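Local coordinates for mbSHANK1 protein (Monosiga brevicollis, PDB 6X23) that binds a GIRK3 peptide through its PDZ domain and probably serves as a SHANK-family scaffold and receptor adaptor, at residues 41-47 / 59-65; 19-24 / 85-90; 28-33 / 76-82. All blocks are in the same frame, centred on the assembly; numbering follows the deposited sequence.

Contact 1: residues 41-47 / 59-65; sequences QGQWVRN and LQAGDRL
Strand pairing joins W44 and R64, an antiparallel, non-hydrogen-bonded pair that ties strand 44-48 to the start of strand 64-68 in the PDZ domain. On one side of this pair V45 N donates to D63 O (2.8 Å) in a nearly straight bond of 170°; on the other, L65 N donates to Q43 O (3.0 Å). Past the V45-D63 bond, G62 N reaches V45 O at 2.6 Å from within the type II turn of Q60 to D63, where the positive phi of G62 suits glycine. V45 points inward, its two methyls meeting the end of L59 tip to tip (CG2 to CD2, 3.6 Å). R64 leaves its backbone extended, then bends at chi3 (63°), which brings NH1 to the backbone O of Q41 at 2.7 Å, in the carbonyl plane and on a lone pair. R64 NH2 forms a salt bridge with E10. With a leucine in place of R64, Q41 O would probably lose this donor and E10 its counter-charge. D63 OD2 accepts from Q60 N and also pairs with R98. Strand 26-29 flanks W44, strand 91-99 flanks R64, and L65 packs on V81 and I85 of helix 78-87.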
loop_
_atom_site.group_PDB
_atom_site.type_symbol
_atom_site.label_atom_id
_atom_site.label_comp_id
_atom_site.label_asym_id
_atom_site.label_seq_id
_atom_site.Cartn_x
_atom_site.Cartn_y
_atom_site.Cartn_z
ATOM N N GLN A 41 -4.140 12.537 -3.733
ATOM C CA GLN A 41 -3.227 11.702 -4.508
ATOM C C GLN A 41 -2.924 10.424 -3.728
ATOM O O GLN A 41 -3.230 9.326 -4.206
ATOM C CB GLN A 41 -1.948 12.465 -4.878
ATOM C CG GLN A 41 -1.089 11.761 -5.934
ATOM C CD GLN A 41 -1.645 11.874 -7.359
ATOM O OE1 GLN A 41 -2.806 12.209 -7.566
ATOM N NE2 GLN A 41 -0.815 11.563 -8.340
ATOM N N GLY A 42 -2.336 10.547 -2.538
ATOM C CA GLY A 42 -2.354 9.478 -1.558
ATOM C C GLY A 42 -0.985 8.861 -1.299
ATOM O O GLY A 42 0.026 9.224 -1.901
ATOM N N GLN A 43 -0.977 7.907 -0.362
ATOM C CA GLN A 43 0.246 7.220 0.026
ATOM C C GLN A 43 0.697 6.305 -1.098
ATOM O O GLN A 43 -0.050 6.036 -2.025
ATOM C CB GLN A 43 0.027 6.402 1.298
ATOM C CG GLN A 43 -0.720 7.146 2.374
ATOM C CD GLN A 43 -0.034 8.435 2.745
ATOM O OE1 GLN A 43 1.100 8.429 3.232
ATOM N NE2 GLN A 43 -0.701 9.558 2.484
ATOM N N TRP A 44 1.922 5.798 -1.005
ATOM C CA TRP A 44 2.402 4.925 -2.069
ATOM C C TRP A 44 3.501 3.990 -1.572
ATOM O O TRP A 44 4.138 4.221 -0.543
ATOM C CB TRP A 44 2.888 5.731 -3.272
ATOM C CG TRP A 44 3.905 6.757 -2.957
ATOM C CD1 TRP A 44 3.686 7.998 -2.436
ATOM C CD2 TRP A 44 5.317 6.654 -3.176
ATOM N NE1 TRP A 44 4.883 8.667 -2.291
ATOM C CE2 TRP A 44 5.897 7.865 -2.745
ATOM C CE3 TRP A 44 6.147 5.652 -3.690
ATOM C CZ2 TRP A 44 7.269 8.101 -2.813
ATOM C CZ3 TRP A 44 7.505 5.888 -3.760
ATOM C CH2 TRP A 44 8.054 7.103 -3.320
ATOM N N VAL A 45 3.698 2.921 -2.342
ATOM C CA VAL A 45 4.648 1.852 -2.043
ATOM C C VAL A 45 6.013 2.254 -2.595
ATOM O O VAL A 45 6.133 2.600 -3.775
ATOM C CB VAL A 45 4.167 0.522 -2.658
ATOM C CG1 VAL A 45 5.043 -0.649 -2.192
ATOM C CG2 VAL A 45 2.693 0.272 -2.343
ATOM N N ARG A 46 6.959 2.425 -1.668
ATOM C CA ARG A 46 8.334 2.935 -1.950
ATOM C C ARG A 46 9.303 1.803 -2.237
ATOM O O ARG A 46 10.274 2.075 -2.948
ATOM C CB ARG A 46 8.897 3.765 -0.799
ATOM C CG ARG A 46 9.938 4.792 -1.227
ATOM C CD ARG A 46 10.103 5.946 -0.251
ATOM N NE ARG A 46 9.627 7.248 -0.706
ATOM C CZ ARG A 46 10.292 8.055 -1.530
ATOM N NH1 ARG A 46 9.787 9.223 -1.877
ATOM N NH2 ARG A 46 11.465 7.697 -2.010
ATOM N N ASN A 47 9.037 0.625 -1.690
ATOM C CA ASN A 47 9.838 -0.611 -1.891
ATOM C C ASN A 47 9.081 -1.788 -1.279
ATOM O O ASN A 47 8.203 -1.547 -0.489
ATOM C CB ASN A 47 11.271 -0.517 -1.358
ATOM C CG ASN A 47 11.405 -0.896 0.097
ATOM O OD1 ASN A 47 11.452 -2.072 0.426
ATOM N ND2 ASN A 47 11.471 0.102 0.961
ATOM N N LEU A 59 2.205 -6.730 -5.063
ATOM C CA LEU A 59 2.431 -5.316 -4.827
ATOM C C LEU A 59 3.785 -4.948 -5.416
ATOM O O LEU A 59 4.725 -5.740 -5.360
ATOM C CB LEU A 59 2.391 -5.021 -3.322
ATOM C CG LEU A 59 2.299 -3.533 -3.033
ATOM C CD1 LEU A 59 0.935 -3.023 -3.485
ATOM C CD2 LEU A 59 2.533 -3.235 -1.570
ATOM N N GLN A 60 3.890 -3.772 -6.025
ATOM C CA GLN A 60 5.178 -3.375 -6.573
ATOM C C GLN A 60 5.490 -1.945 -6.184
ATOM O O GLN A 60 4.592 -1.128 -5.965
ATOM C CB GLN A 60 5.234 -3.486 -8.100
ATOM C CG GLN A 60 4.529 -4.677 -8.659
ATOM C CD GLN A 60 4.948 -4.974 -10.085
ATOM O OE1 GLN A 60 4.331 -4.520 -11.039
ATOM N NE2 GLN A 60 6.013 -5.738 -10.227
ATOM N N ALA A 61 6.785 -1.638 -6.149
ATOM C CA ALA A 61 7.215 -0.283 -5.844
ATOM C C ALA A 61 6.553 0.684 -6.809
ATOM O O ALA A 61 6.396 0.390 -7.996
ATOM C CB ALA A 61 8.737 -0.174 -5.929
ATOM N N GLY A 62 6.116 1.822 -6.287
ATOM C CA GLY A 62 5.427 2.783 -7.093
ATOM C C GLY A 62 3.922 2.630 -7.085
ATOM O O GLY A 62 3.212 3.612 -7.334
ATOM N N ASP A 63 3.410 1.429 -6.803
ATOM C CA ASP A 63 1.977 1.267 -6.600
ATOM C C ASP A 63 1.481 2.317 -5.619
ATOM O O ASP A 63 2.045 2.484 -4.537
ATOM C CB ASP A 63 1.652 -0.129 -6.064
ATOM C CG ASP A 63 1.731 -1.210 -7.117
ATOM O OD1 ASP A 63 1.665 -0.940 -8.341
ATOM O OD2 ASP A 63 1.844 -2.372 -6.704
ATOM N N ARG A 64 0.429 3.021 -6.006
ATOM C CA ARG A 64 -0.160 4.079 -5.198
ATOM C C ARG A 64 -1.460 3.582 -4.585
ATOM O O ARG A 64 -2.298 3.010 -5.283
ATOM C CB ARG A 64 -0.416 5.334 -6.036
ATOM C CG ARG A 64 -1.196 6.400 -5.293
ATOM C CD ARG A 64 -1.152 7.713 -6.042
ATOM N NE ARG A 64 -1.780 7.626 -7.350
ATOM C CZ ARG A 64 -3.071 7.833 -7.543
ATOM N NH1 ARG A 64 -3.843 8.126 -6.507
ATOM N NH2 ARG A 64 -3.585 7.749 -8.763
ATOM N N LEU A 65 -1.628 3.827 -3.293
ATOM C CA LEU A 65 -2.736 3.291 -2.524
ATOM C C LEU A 65 -4.009 4.074 -2.814
ATOM O O LEU A 65 -4.048 5.296 -2.643
ATOM C CB LEU A 65 -2.393 3.357 -1.042
ATOM C CG LEU A 65 -3.327 2.573 -0.127
ATOM C CD1 LEU A 65 -3.645 1.184 -0.702
ATOM C CD2 LEU A 65 -2.712 2.440 1.251
#

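Contact 2: residues 19-24 / 85-90; sequences RGDKGF and IKRSGD
Extended through chi1 (-175°) and chi2, then bent at chi3 (-51°), the side chain of R19 carries its guanidinium to carbonyls at and just beyond the C-terminal part of helix 78-87. F24 has CG beside its backbone N (chi1 -65°), which sets its ring alongside both that guanidinium and I85. Two nitrogens of R19 grip one oxygen side-on: NE lies 2.7 Å from G89 O and NH2 2.9 Å from G89 O, with the oxygen close to the guanidinium plane. NH2 also donates to I85 O at 3.1 Å, on a lone pair in the carbonyl plane, although this oxygen is tilted from the guanidinium plane. Bonds in two directions thus fix the rotation of the group. A positive group set against carbonyls at the C-terminal end of a helix is likely to be favoured by the helix dipole.

The rim of the F24 ring leans over one face of the guanidinium, CE2 standing 3.4 Å above its plane, with the two planes well off parallel. The ring edge faces I85 O, F24 CE2 lying 3.5 Å from it, and I85 CG2 packs on F24 CE2 at 3.7 Å. In the backbone, R19 N donates to D90 O (2.5 Å), carrying the antiparallel pairing of strands 10-18 and 91-99 one step further. G89, with a positive phi, turns the chain out of the helix, a conformation suited to glycine. S88 OG is held by V91 O and N69.

Within the loop G20 N bonds G23 O, closing the turn. F24 makes backbone hydrogen bonds to the bound peptide, and I85 packs on one of its apolar side chains. G23 and F24 belong to the glycine-rich, GLGF-type carboxylate-binding loop of PDZ domains, here joined to the far end of the groove helix.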
loop_
_atom_site.group_PDB
_atom_site.type_symbol
_atom_site.label_atom_id
_atom_site.label_comp_id
_atom_site.label_asym_id
_atom_site.label_seq_id
_atom_site.Cartn_x
_atom_site.Cartn_y
_atom_site.Cartn_z
ATOM N N ARG A 19 -1.002 -11.477 6.100
ATOM C CA ARG A 19 0.071 -10.921 6.917
ATOM C C ARG A 19 1.129 -11.984 7.163
ATOM O O ARG A 19 0.801 -13.135 7.447
ATOM C CB ARG A 19 -0.461 -10.394 8.257
ATOM C CG ARG A 19 0.619 -9.689 9.074
ATOM C CD ARG A 19 0.084 -9.096 10.359
ATOM N NE ARG A 19 -1.083 -8.272 10.108
ATOM C CZ ARG A 19 -1.090 -6.942 10.168
ATOM N NH1 ARG A 19 0.026 -6.291 10.483
ATOM N NH2 ARG A 19 -2.219 -6.264 9.926
ATOM N N GLY A 20 2.396 -11.602 7.041
ATOM C CA GLY A 20 3.497 -12.476 7.390
ATOM C C GLY A 20 3.814 -12.372 8.867
ATOM O O GLY A 20 3.021 -11.876 9.666
ATOM N N ASP A 21 4.996 -12.844 9.239
ATOM C CA ASP A 21 5.361 -12.763 10.647
ATOM C C ASP A 21 6.125 -11.496 10.978
ATOM O O ASP A 21 6.294 -11.171 12.160
ATOM C CB ASP A 21 6.176 -13.986 11.051
ATOM C CG ASP A 21 5.522 -15.273 10.619
ATOM O OD1 ASP A 21 4.273 -15.304 10.573
ATOM O OD2 ASP A 21 6.250 -16.240 10.305
ATOM N N LYS A 22 6.591 -10.779 9.968
ATOM C CA LYS A 22 7.095 -9.429 10.148
ATOM C C LYS A 22 6.163 -8.404 9.512
ATOM O O LYS A 22 6.540 -7.235 9.372
ATOM C CB LYS A 22 8.504 -9.307 9.562
ATOM C CG LYS A 22 9.477 -10.400 10.014
ATOM C CD LYS A 22 10.344 -9.936 11.175
ATOM C CE LYS A 22 11.409 -10.969 11.545
ATOM N NZ LYS A 22 12.722 -10.360 11.875
ATOM N N GLY A 23 4.963 -8.816 9.105
ATOM C CA GLY A 23 4.032 -7.885 8.506
ATOM C C GLY A 23 3.664 -8.223 7.078
ATOM O O GLY A 23 3.741 -9.389 6.667
ATOM N N PHE A 24 3.262 -7.193 6.317
ATOM C CA PHE A 24 2.917 -7.357 4.910
ATOM C C PHE A 24 4.156 -7.314 4.030
ATOM O O PHE A 24 4.186 -7.972 2.983
ATOM C CB PHE A 24 1.887 -6.295 4.498
ATOM C CG PHE A 24 0.560 -6.461 5.205
ATOM C CD1 PHE A 24 -0.185 -7.621 5.037
ATOM C CD2 PHE A 24 0.096 -5.505 6.075
ATOM C CE1 PHE A 24 -1.361 -7.803 5.693
ATOM C CE2 PHE A 24 -1.090 -5.689 6.745
ATOM C CZ PHE A 24 -1.811 -6.843 6.556
ATOM N N ILE A 85 -3.875 -0.182 8.287
ATOM C CA ILE A 85 -3.190 -1.335 7.722
ATOM C C ILE A 85 -2.764 -2.293 8.835
ATOM O O ILE A 85 -2.995 -3.504 8.752
ATOM C CB ILE A 85 -2.015 -0.872 6.848
ATOM C CG1 ILE A 85 -2.587 -0.307 5.537
ATOM C CG2 ILE A 85 -1.052 -2.033 6.633
ATOM C CD1 ILE A 85 -1.581 0.283 4.585
ATOM N N LYS A 86 -2.202 -1.762 9.920
ATOM C CA LYS A 86 -1.781 -2.638 11.011
ATOM C C LYS A 86 -2.961 -3.269 11.738
ATOM O O LYS A 86 -2.803 -4.358 12.320
ATOM C CB LYS A 86 -0.907 -1.870 12.006
ATOM C CG LYS A 86 0.379 -1.352 11.380
ATOM C CD LYS A 86 0.992 -0.235 12.193
ATOM C CE LYS A 86 2.502 -0.372 12.187
ATOM N NZ LYS A 86 3.213 0.929 12.361
ATOM N N ARG A 87 -4.137 -2.615 11.703
ATOM C CA ARG A 87 -5.322 -3.054 12.423
ATOM C C ARG A 87 -6.209 -3.963 11.589
ATOM O O ARG A 87 -7.266 -4.423 12.078
ATOM C CB ARG A 87 -6.099 -1.842 12.904
ATOM C CG ARG A 87 -5.416 -1.184 14.068
ATOM C CD ARG A 87 -6.144 0.077 14.518
ATOM N NE ARG A 87 -7.472 -0.230 15.025
ATOM C CZ ARG A 87 -7.699 -0.679 16.247
ATOM N NH1 ARG A 87 -6.663 -0.852 17.057
ATOM N NH2 ARG A 87 -8.945 -0.944 16.657
ATOM N N SER A 88 -5.796 -4.233 10.344
ATOM C CA SER A 88 -6.604 -5.008 9.414
ATOM C C SER A 88 -6.632 -6.477 9.779
ATOM O O SER A 88 -7.478 -7.212 9.259
ATOM C CB SER A 88 -6.084 -4.843 7.993
ATOM O OG SER A 88 -6.960 -5.439 7.067
ATOM N N GLY A 89 -5.741 -6.914 10.665
ATOM C CA GLY A 89 -5.712 -8.303 11.059
ATOM C C GLY A 89 -4.811 -9.132 10.176
ATOM O O GLY A 89 -3.760 -8.685 9.708
ATOM N N ASP A 90 -5.221 -10.358 9.925
ATOM C CA ASP A 90 -4.322 -11.248 9.220
ATOM C C ASP A 90 -4.340 -11.020 7.722
ATOM O O ASP A 90 -3.360 -11.350 7.047
ATOM C CB ASP A 90 -4.673 -12.693 9.564
ATOM C CG ASP A 90 -4.155 -13.078 10.924
ATOM O OD1 ASP A 90 -3.197 -12.396 11.386
ATOM O OD2 ASP A 90 -4.689 -14.042 11.518
#

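Contact 3: residues 28-33 / 76-82; sequences LSGATH and WSHRKVV
Apolar contact centres on L28, whose CD2 meets V81 CG1 at 3.4 Å, tighter than usual for two carbons. The two side chains cross at about a right angle. The same methyl lies 4.2 Å from V82 CG2, the leucine and V82 sliding past each other in opposite directions. V82 CG2 in turn sits over one face of the H78 imidazole, offset toward the rim, so that the ring is packed from within its own helix.

Contacts of the H78 ring with the strand are made at its edge. CG stands opposite the backbone N (chi1 -177°), which sends the ring from the first turn of the helix toward strand 26-29, where CE1 comes within 3.2 Å of L28 O and the backbone N of S29 lies near the ring plane. ND1 is hydrogen-bonded to Q43 OE1, a second-shell amide that positions the imidazole, and NE2 to a polar side chain of the bound peptide. A histidine at the start of this helix, reaching a polar peptide side chain, is the hallmark of class I PDZ domains. The groove it faces is the one between strand 26-29 and helix 78-87, and the peptide pairs with L28 and S29 as an added antiparallel strand.

Polar and backbone contacts gather where the helix begins. S77 is the N-cap: its OG accepts from K80 N at 3.2 Å, with chi1 at 62° folding the hydroxyl back over the first turn. Its CB rests on T32 O at 3.3 Å. A31 O, which accepts from Q43 NE2, lies 3.4 Å from H78 CB. T32 OG1 is hydrogen-bonded to an acidic side chain of the peptide.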
loop_
_atom_site.group_PDB
_atom_site.type_symbol
_atom_site.label_atom_id
_atom_site.label_comp_id
_atom_site.label_asym_id
_atom_site.label_seq_id
_atom_site.Cartn_x
_atom_site.Cartn_y
_atom_site.Cartn_z
ATOM N N LEU A 28 5.338 2.027 3.279
ATOM C CA LEU A 28 4.402 2.940 2.677
ATOM C C LEU A 28 4.943 4.350 2.865
ATOM O O LEU A 28 5.693 4.629 3.794
ATOM C CB LEU A 28 3.043 2.771 3.328
ATOM C CG LEU A 28 1.919 3.392 2.544
ATOM C CD1 LEU A 28 1.721 2.618 1.239
ATOM C CD2 LEU A 28 0.705 3.377 3.439
ATOM N N SER A 29 4.596 5.240 1.964
ATOM C CA SER A 29 5.250 6.534 1.982
ATOM C C SER A 29 4.320 7.550 1.352
ATOM O O SER A 29 3.703 7.263 0.323
ATOM C CB SER A 29 6.564 6.481 1.212
ATOM O OG SER A 29 7.134 7.768 1.106
ATOM N N GLY A 30 4.206 8.716 1.963
ATOM C CA GLY A 30 3.423 9.725 1.281
ATOM C C GLY A 30 2.989 10.823 2.224
ATOM O O GLY A 30 3.634 11.074 3.242
ATOM N N ALA A 31 1.873 11.441 1.845
ATOM C CA ALA A 31 1.365 12.657 2.475
ATOM C C ALA A 31 1.160 12.482 3.973
ATOM O O ALA A 31 0.359 11.643 4.404
ATOM C CB ALA A 31 0.046 13.060 1.811
ATOM N N THR A 32 1.875 13.292 4.768
ATOM C CA THR A 32 1.675 13.261 6.214
ATOM C C THR A 32 0.288 13.769 6.580
ATOM O O THR A 32 -0.320 13.286 7.544
ATOM C CB THR A 32 2.743 14.090 6.927
ATOM O OG1 THR A 32 4.020 13.856 6.327
ATOM C CG2 THR A 32 2.815 13.694 8.379
ATOM N N HIS A 33 -0.228 14.748 5.839
ATOM C CA HIS A 33 -1.605 15.202 6.032
ATOM C C HIS A 33 -2.329 15.248 4.696
ATOM O O HIS A 33 -3.550 15.351 4.656
ATOM C CB HIS A 33 -1.656 16.578 6.700
ATOM C CG HIS A 33 -0.608 16.787 7.751
ATOM N ND1 HIS A 33 -0.358 15.870 8.749
ATOM C CD2 HIS A 33 0.233 17.825 7.975
ATOM C CE1 HIS A 33 0.608 16.324 9.529
ATOM N NE2 HIS A 33 0.981 17.510 9.084
ATOM N N TRP A 76 -6.154 10.417 2.861
ATOM C CA TRP A 76 -5.958 10.300 4.293
ATOM C C TRP A 76 -4.554 10.734 4.673
ATOM O O TRP A 76 -3.690 10.969 3.824
ATOM C CB TRP A 76 -6.183 8.870 4.759
ATOM C CG TRP A 76 -7.577 8.414 4.748
ATOM C CD1 TRP A 76 -8.627 8.991 4.117
ATOM C CD2 TRP A 76 -8.085 7.256 5.405
ATOM N NE1 TRP A 76 -9.770 8.255 4.336
ATOM C CE2 TRP A 76 -9.455 7.187 5.135
ATOM C CE3 TRP A 76 -7.506 6.267 6.186
ATOM C CZ2 TRP A 76 -10.255 6.171 5.626
ATOM C CZ3 TRP A 76 -8.299 5.269 6.668
ATOM C CH2 TRP A 76 -9.656 5.223 6.391
ATOM N N SER A 77 -4.339 10.832 5.980
ATOM C CA SER A 77 -3.018 11.066 6.534
ATOM C C SER A 77 -2.207 9.783 6.512
ATOM O O SER A 77 -2.754 8.682 6.590
ATOM C CB SER A 77 -3.131 11.535 7.971
ATOM O OG SER A 77 -3.740 10.501 8.722
ATOM N N HIS A 78 -0.882 9.936 6.452
ATOM C CA HIS A 78 -0.017 8.765 6.449
ATOM C C HIS A 78 -0.266 7.862 7.645
ATOM O O HIS A 78 -0.118 6.643 7.532
ATOM C CB HIS A 78 1.455 9.172 6.429
ATOM C CG HIS A 78 2.399 8.008 6.356
ATOM N ND1 HIS A 78 2.705 7.365 5.173
ATOM C CD2 HIS A 78 3.110 7.374 7.319
ATOM C CE1 HIS A 78 3.559 6.384 5.413
ATOM N NE2 HIS A 78 3.826 6.372 6.706
ATOM N N ARG A 79 -0.641 8.423 8.795
ATOM C CA ARG A 79 -0.701 7.571 9.976
ATOM C C ARG A 79 -2.044 6.873 10.088
ATOM O O ARG A 79 -2.113 5.737 10.575
ATOM C CB ARG A 79 -0.404 8.358 11.254
ATOM C CG ARG A 79 -0.286 7.415 12.463
ATOM C CD ARG A 79 1.168 6.872 12.569
ATOM N NE ARG A 79 1.236 5.536 13.163
ATOM C CZ ARG A 79 2.067 4.565 12.762
ATOM N NH1 ARG A 79 2.929 4.772 11.756
ATOM N NH2 ARG A 79 2.042 3.374 13.372
ATOM N N LYS A 80 -3.117 7.525 9.641
ATOM C CA LYS A 80 -4.407 6.847 9.653
ATOM C C LYS A 80 -4.377 5.642 8.733
ATOM O O LYS A 80 -4.859 4.568 9.099
ATOM C CB LYS A 80 -5.531 7.799 9.259
ATOM C CG LYS A 80 -6.934 7.220 9.469
ATOM C CD LYS A 80 -7.990 8.335 9.398
ATOM C CE LYS A 80 -9.375 7.862 8.959
ATOM N NZ LYS A 80 -10.088 7.038 9.993
ATOM N N VAL A 81 -3.771 5.792 7.554
ATOM C CA VAL A 81 -3.639 4.672 6.626
ATOM C C VAL A 81 -2.804 3.557 7.249
ATOM O O VAL A 81 -3.217 2.389 7.280
ATOM C CB VAL A 81 -3.033 5.153 5.298
ATOM C CG1 VAL A 81 -2.482 3.974 4.512
ATOM C CG2 VAL A 81 -4.081 5.910 4.483
ATOM N N VAL A 82 -1.623 3.904 7.772
ATOM C CA VAL A 82 -0.733 2.901 8.356
ATOM C C VAL A 82 -1.412 2.187 9.522
ATOM O O VAL A 82 -1.393 0.947 9.617
ATOM C CB VAL A 82 0.598 3.552 8.771
ATOM C CG1 VAL A 82 1.354 2.672 9.740
ATOM C CG2 VAL A 82 1.444 3.768 7.542
#

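Contacts 1 and 3 lie about 11 Å apart between centres, and contact 2 about 17 Å from each. Along the chain, contact 1 is nested within the loop closed by contact 3, and that in turn within the loop closed by contact 2. Strands 26-29 and 44-48 are sheet neighbours and bring contacts 1 and 3 together, with W44 N and S29 O in a probable hydrogen bond. Contacts 2 and 3 share helix 78-87, its end and its beginning respectively. L65, L28 and I85 link all three through the domain interior. Contacts 2 and 3 thus anchor the groove helix near both ends, which is consistent with a groove of set width, and contact 1 ties its strand side to the larger sheet.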